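Long-range contact in polymerase X (Deinococcus radiodurans, PDB 2W9M), which probably catalyses template-dependent DNA synthesis from deoxyribonucleoside triphosphates as a family X repair polymerase and also carries a zinc-binding PHP domain: residues L327-G341 with I513-A526. Sequence-based numbering, arbitrary orientation.
Sequences LRGMIHTHSTWSDGG and INTDAHVPGGLRDA. With ZN (zinc ion), chain D; ZN (zinc ion), chain C.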
loop_
_atom_site.group_PDB
_atom_site.type_symbol
_atom_site.label_atom_id
_atom_site.label_comp_id
_atom_site.label_asym_id
_atom_site.label_seq_id
_atom_site.Cartn_x
_atom_site.Cartn_y
_atom_site.Cartn_z
ATOM N N LEU A 327 12.732 -10.299 5.375
ATOM C CA LEU A 327 11.429 -10.862 5.064
ATOM C C LEU A 327 11.575 -12.155 4.268
ATOM O O LEU A 327 11.512 -12.151 3.041
ATOM C CB LEU A 327 10.585 -9.847 4.291
ATOM C CG LEU A 327 9.772 -8.814 5.084
ATOM C CD1 LEU A 327 10.454 -8.398 6.380
ATOM C CD2 LEU A 327 9.486 -7.606 4.206
ATOM N N ARG A 328 11.778 -13.258 4.975
ATOM C CA ARG A 328 11.912 -14.557 4.328
ATOM C C ARG A 328 10.591 -14.997 3.706
ATOM O O ARG A 328 10.556 -15.486 2.579
ATOM C CB ARG A 328 12.401 -15.606 5.326
ATOM C CG ARG A 328 13.795 -15.339 5.877
ATOM C CD ARG A 328 14.312 -16.551 6.634
ATOM N NE ARG A 328 15.629 -16.328 7.228
ATOM C CZ ARG A 328 16.236 -17.188 8.042
ATOM N NH1 ARG A 328 15.644 -18.334 8.363
ATOM N NH2 ARG A 328 17.435 -16.906 8.540
ATOM N N GLY A 329 9.502 -14.815 4.443
ATOM C CA GLY A 329 8.196 -15.231 3.974
ATOM C C GLY A 329 7.373 -14.078 3.442
ATOM O O GLY A 329 7.126 -13.105 4.156
ATOM N N MET A 330 6.951 -14.186 2.185
ATOM C CA MET A 330 6.108 -13.167 1.563
ATOM C C MET A 330 4.652 -13.617 1.511
ATOM O O MET A 330 4.198 -14.179 0.514
ATOM C CB MET A 330 6.618 -12.834 0.160
ATOM C CG MET A 330 7.993 -12.181 0.144
ATOM S SD MET A 330 7.946 -10.394 0.409
ATOM C CE MET A 330 7.427 -10.297 2.123
ATOM N N ILE A 331 3.917 -13.367 2.589
ATOM C CA ILE A 331 2.558 -13.886 2.698
ATOM C C ILE A 331 1.503 -12.852 2.327
ATOM O O ILE A 331 1.807 -11.667 2.152
ATOM C CB ILE A 331 2.264 -14.451 4.106
ATOM C CG1 ILE A 331 2.241 -13.327 5.145
ATOM C CG2 ILE A 331 3.280 -15.532 4.470
ATOM C CD1 ILE A 331 1.875 -13.798 6.545
ATOM N N HIS A 332 0.264 -13.322 2.207
ATOM C CA HIS A 332 -0.853 -12.498 1.766
ATOM C C HIS A 332 -0.601 -11.910 0.375
ATOM O O HIS A 332 -0.438 -10.707 0.213
ATOM C CB HIS A 332 -1.159 -11.405 2.795
ATOM C CG HIS A 332 -2.410 -10.645 2.505
ATOM N ND1 HIS A 332 -2.729 -9.461 3.142
ATOM C CD2 HIS A 332 -3.417 -10.881 1.634
ATOM C CE1 HIS A 332 -3.881 -9.015 2.683
ATOM N NE2 HIS A 332 -4.323 -9.858 1.764
ATOM N N THR A 333 -0.563 -12.784 -0.624
ATOM C CA THR A 333 -0.414 -12.373 -2.012
ATOM C C THR A 333 -1.616 -12.889 -2.801
ATOM O O THR A 333 -2.273 -13.838 -2.377
ATOM C CB THR A 333 0.866 -12.945 -2.626
ATOM O OG1 THR A 333 0.798 -14.376 -2.606
ATOM C CG2 THR A 333 2.092 -12.492 -1.843
ATOM N N HIS A 334 -1.911 -12.265 -3.937
ATOM C CA HIS A 334 -3.053 -12.681 -4.749
ATOM C C HIS A 334 -2.627 -13.195 -6.119
ATOM O O HIS A 334 -1.606 -12.776 -6.660
ATOM C CB HIS A 334 -4.068 -11.543 -4.889
ATOM C CG HIS A 334 -4.726 -11.169 -3.600
ATOM N ND1 HIS A 334 -5.995 -11.583 -3.260
ATOM C CD2 HIS A 334 -4.281 -10.426 -2.556
ATOM C CE1 HIS A 334 -6.307 -11.113 -2.066
ATOM N NE2 HIS A 334 -5.281 -10.408 -1.618
ATOM N N SER A 335 -3.417 -14.113 -6.665
ATOM C CA SER A 335 -3.110 -14.734 -7.945
ATOM C C SER A 335 -4.288 -14.624 -8.903
ATOM O O SER A 335 -5.331 -14.056 -8.575
ATOM C CB SER A 335 -2.771 -16.211 -7.748
ATOM O OG SER A 335 -3.941 -16.968 -7.468
ATOM N N THR A 336 -4.113 -15.197 -10.087
ATOM C CA THR A 336 -5.165 -15.257 -11.095
ATOM C C THR A 336 -6.448 -15.931 -10.591
ATOM O O THR A 336 -7.541 -15.622 -11.069
ATOM C CB THR A 336 -4.646 -15.949 -12.367
ATOM O OG1 THR A 336 -4.218 -14.947 -13.299
ATOM C CG2 THR A 336 -5.731 -16.800 -13.004
ATOM N N TRP A 337 -6.314 -16.837 -9.622
ATOM C CA TRP A 337 -7.470 -17.486 -9.001
ATOM C C TRP A 337 -8.473 -16.473 -8.450
ATOM O O TRP A 337 -9.679 -16.715 -8.443
ATOM C CB TRP A 337 -7.023 -18.415 -7.867
ATOM C CG TRP A 337 -6.386 -19.673 -8.339
ATOM C CD1 TRP A 337 -5.067 -19.868 -8.630
ATOM C CD2 TRP A 337 -7.039 -20.921 -8.578
ATOM N NE1 TRP A 337 -4.857 -21.162 -9.035
ATOM C CE2 TRP A 337 -6.056 -21.831 -9.016
ATOM C CE3 TRP A 337 -8.362 -21.362 -8.465
ATOM C CZ2 TRP A 337 -6.352 -23.153 -9.343
ATOM C CZ3 TRP A 337 -8.656 -22.677 -8.792
ATOM C CH2 TRP A 337 -7.655 -23.555 -9.224
ATOM N N SER A 338 -7.963 -15.341 -7.977
ATOM C CA SER A 338 -8.796 -14.308 -7.376
ATOM C C SER A 338 -8.836 -13.079 -8.287
ATOM O O SER A 338 -9.310 -13.146 -9.424
ATOM C CB SER A 338 -8.235 -13.931 -6.003
ATOM O OG SER A 338 -9.231 -13.376 -5.170
ATOM N N ASP A 339 -8.323 -11.959 -7.784
ATOM C CA ASP A 339 -8.236 -10.741 -8.572
ATOM C C ASP A 339 -6.787 -10.320 -8.818
ATOM O O ASP A 339 -6.503 -9.145 -9.012
ATOM C CB ASP A 339 -9.032 -9.608 -7.920
ATOM C CG ASP A 339 -8.481 -9.205 -6.563
ATOM O OD1 ASP A 339 -7.642 -9.948 -6.009
ATOM O OD2 ASP A 339 -8.888 -8.140 -6.045
ATOM N N GLY A 340 -5.877 -11.288 -8.818
ATOM C CA GLY A 340 -4.490 -11.031 -9.166
ATOM C C GLY A 340 -4.277 -11.093 -10.666
ATOM O O GLY A 340 -5.199 -11.412 -11.420
ATOM N N GLY A 341 -3.061 -10.791 -11.107
ATOM C CA GLY A 341 -2.763 -10.757 -12.529
ATOM C C GLY A 341 -1.760 -11.802 -12.986
ATOM O O GLY A 341 -1.431 -11.884 -14.170
ATOM N N ILE A 513 4.590 -7.891 8.016
ATOM C CA ILE A 513 4.730 -6.933 6.927
ATOM C C ILE A 513 4.386 -7.611 5.607
ATOM O O ILE A 513 5.213 -8.304 5.020
ATOM C CB ILE A 513 6.147 -6.332 6.870
ATOM C CG1 ILE A 513 6.532 -5.755 8.232
ATOM C CG2 ILE A 513 6.227 -5.241 5.815
ATOM C CD1 ILE A 513 7.971 -5.271 8.308
ATOM N N ASN A 514 3.153 -7.407 5.153
ATOM C CA ASN A 514 2.626 -8.095 3.974
ATOM C C ASN A 514 2.358 -7.137 2.818
ATOM O O ASN A 514 1.780 -6.068 3.010
ATOM C CB ASN A 514 1.337 -8.840 4.330
ATOM C CG ASN A 514 1.537 -9.867 5.446
ATOM O OD1 ASN A 514 2.669 -10.209 5.802
ATOM N ND2 ASN A 514 0.433 -10.363 5.999
ATOM N N THR A 515 2.764 -7.533 1.617
ATOM C CA THR A 515 2.663 -6.673 0.443
ATOM C C THR A 515 1.247 -6.611 -0.140
ATOM O O THR A 515 0.869 -5.619 -0.769
ATOM C CB THR A 515 3.619 -7.147 -0.660
ATOM O OG1 THR A 515 3.300 -8.501 -1.015
ATOM C CG2 THR A 515 5.056 -7.087 -0.181
ATOM N N ASP A 516 0.469 -7.672 0.065
ATOM C CA ASP A 516 -0.853 -7.776 -0.543
ATOM C C ASP A 516 -0.743 -7.668 -2.062
ATOM O O ASP A 516 -1.613 -7.095 -2.721
ATOM C CB ASP A 516 -1.784 -6.690 0.004
ATOM C CG ASP A 516 -3.252 -7.040 -0.160
ATOM O OD1 ASP A 516 -3.547 -8.062 -0.810
ATOM O OD2 ASP A 516 -4.113 -6.296 0.359
ATOM N N ALA A 517 0.333 -8.223 -2.611
ATOM C CA ALA A 517 0.612 -8.138 -4.046
ATOM C C ALA A 517 -0.473 -8.768 -4.924
ATOM O O ALA A 517 -0.843 -9.926 -4.738
ATOM C CB ALA A 517 1.969 -8.767 -4.357
ATOM N N HIS A 518 -0.972 -7.998 -5.884
ATOM C CA HIS A 518 -1.916 -8.519 -6.865
ATOM C C HIS A 518 -1.220 -8.772 -8.201
ATOM O O HIS A 518 -1.843 -9.163 -9.184
ATOM C CB HIS A 518 -3.082 -7.549 -7.038
ATOM C CG HIS A 518 -4.063 -7.593 -5.911
ATOM N ND1 HIS A 518 -3.792 -7.057 -4.672
ATOM C CD2 HIS A 518 -5.305 -8.123 -5.830
ATOM C CE1 HIS A 518 -4.830 -7.247 -3.877
ATOM N NE2 HIS A 518 -5.760 -7.895 -4.555
ATOM N N VAL A 519 0.089 -8.564 -8.199
ATOM C CA VAL A 519 0.911 -8.613 -9.392
ATOM C C VAL A 519 2.346 -8.848 -8.921
ATOM O O VAL A 519 2.699 -8.451 -7.817
ATOM C CB VAL A 519 0.782 -7.282 -10.175
ATOM C CG1 VAL A 519 2.144 -6.736 -10.585
ATOM C CG2 VAL A 519 -0.144 -7.454 -11.370
ATOM N N PRO A 520 3.172 -9.518 -9.740
ATOM C CA PRO A 520 4.533 -9.865 -9.304
ATOM C C PRO A 520 5.336 -8.651 -8.820
ATOM O O PRO A 520 6.056 -8.735 -7.825
ATOM C CB PRO A 520 5.167 -10.457 -10.569
ATOM C CG PRO A 520 4.024 -10.912 -11.391
ATOM C CD PRO A 520 2.900 -9.964 -11.116
ATOM N N GLY A 521 5.210 -7.529 -9.518
ATOM C CA GLY A 521 5.915 -6.323 -9.132
ATOM C C GLY A 521 5.430 -5.790 -7.799
ATOM O O GLY A 521 6.106 -4.986 -7.161
ATOM N N GLY A 522 4.253 -6.242 -7.379
ATOM C CA GLY A 522 3.674 -5.826 -6.115
ATOM C C GLY A 522 4.490 -6.296 -4.925
ATOM O O GLY A 522 4.361 -5.764 -3.822
ATOM N N LEU A 523 5.336 -7.295 -5.152
ATOM C CA LEU A 523 6.181 -7.845 -4.095
ATOM C C LEU A 523 7.286 -6.868 -3.709
ATOM O O LEU A 523 7.878 -6.981 -2.636
ATOM C CB LEU A 523 6.784 -9.184 -4.530
ATOM C CG LEU A 523 5.784 -10.318 -4.791
ATOM C CD1 LEU A 523 6.450 -11.477 -5.516
ATOM C CD2 LEU A 523 5.144 -10.791 -3.494
ATOM N N ARG A 524 7.556 -5.906 -4.585
ATOM C CA ARG A 524 8.561 -4.882 -4.310
ATOM C C ARG A 524 7.995 -3.760 -3.435
ATOM O O ARG A 524 8.693 -2.796 -3.125
ATOM C CB ARG A 524 9.128 -4.297 -5.611
ATOM C CG ARG A 524 9.457 -5.321 -6.683
ATOM C CD ARG A 524 10.446 -4.767 -7.698
ATOM N NE ARG A 524 11.813 -5.210 -7.429
ATOM C CZ ARG A 524 12.656 -4.612 -6.588
ATOM N NH1 ARG A 524 12.280 -3.531 -5.918
ATOM N NH2 ARG A 524 13.878 -5.100 -6.415
ATOM N N ASP A 525 6.730 -3.887 -3.046
ATOM C CA ASP A 525 6.112 -2.912 -2.157
ATOM C C ASP A 525 6.583 -3.115 -0.721
ATOM O O ASP A 525 6.453 -2.221 0.113
ATOM C CB ASP A 525 4.585 -2.995 -2.232
ATOM C CG ASP A 525 4.030 -2.381 -3.505
ATOM O OD1 ASP A 525 2.793 -2.402 -3.690
ATOM O OD2 ASP A 525 4.831 -1.879 -4.326
ATOM N N ALA A 526 7.131 -4.295 -0.442
ATOM C CA ALA A 526 7.618 -4.625 0.896
ATOM C C ALA A 526 8.433 -3.476 1.479
ATOM O O ALA A 526 8.371 -3.193 2.673
ATOM C CB ALA A 526 8.449 -5.883 0.851
HETATM ZN ZN ZN D . -5.582 -8.940 0.118
HETATM ZN ZN ZN C . -7.757 -8.282 -4.060
HETATM O O HOH W 1 3.766 -10.273 1.032
#
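His332 and His334 meet Asp516 on one zinc ion, while Asp339 and His518 meet on a second, a clear example of metal sites assembled from loops that follow the first and last strands of one sheet. At the first zinc, His332 NE2 and His334 NE2 each bind at 2.3 Å and Asp516 OD1 at 2.4 Å; Glu401 adds a further ligand. Asp516 OD1 lies over one face of the His332 ring, the ring and carboxylate planes 31° apart, and at the same time near the plane of the His334 ring, at its edge. With CG anti to the backbone N (chi1 -172°), His332 directs its ring at the metal; zinc on NE2 and a hydrogen bond between ND1 and Glu487 together fix the ring's rotation, and Glu487 also takes a hydrogen bond from Asn514 ND2. The second zinc takes both carboxylate oxygens of Asp339, OD2 more closely than OD1, together with His518 NE2 at 2.1 Å and His364.

Stacking couples the two sites. The His334 and His518 rings form an offset stack, centroids 4.1 Å apart and planes at 8°, so the ligands of neighbouring metals brace one another. A weak hydrogen bond from His518 ND1 to Asp516 O helps hold the His518 ring.

Backbone bonds hold the loops together: His334 N reaches Ala517 O at 2.7 Å, nearly straight, and Gly341 N donates to His518 O. Nearer the strands, a water bridges Ile331 O and Thr515 N.

Among apolar contacts, Leu327 CD2 packs on Ala526 CB (3.9 Å) just before strand 329-333; separately, Thr333 CG2 touches Leu523 CD2 on the side of the chain away from the zinc ions. Strands 329-333 and 511-514 are the first and last of seven parallel strands, and the loops that follow them combine into the multi-zinc centre characteristic of the PHP domain's barrel.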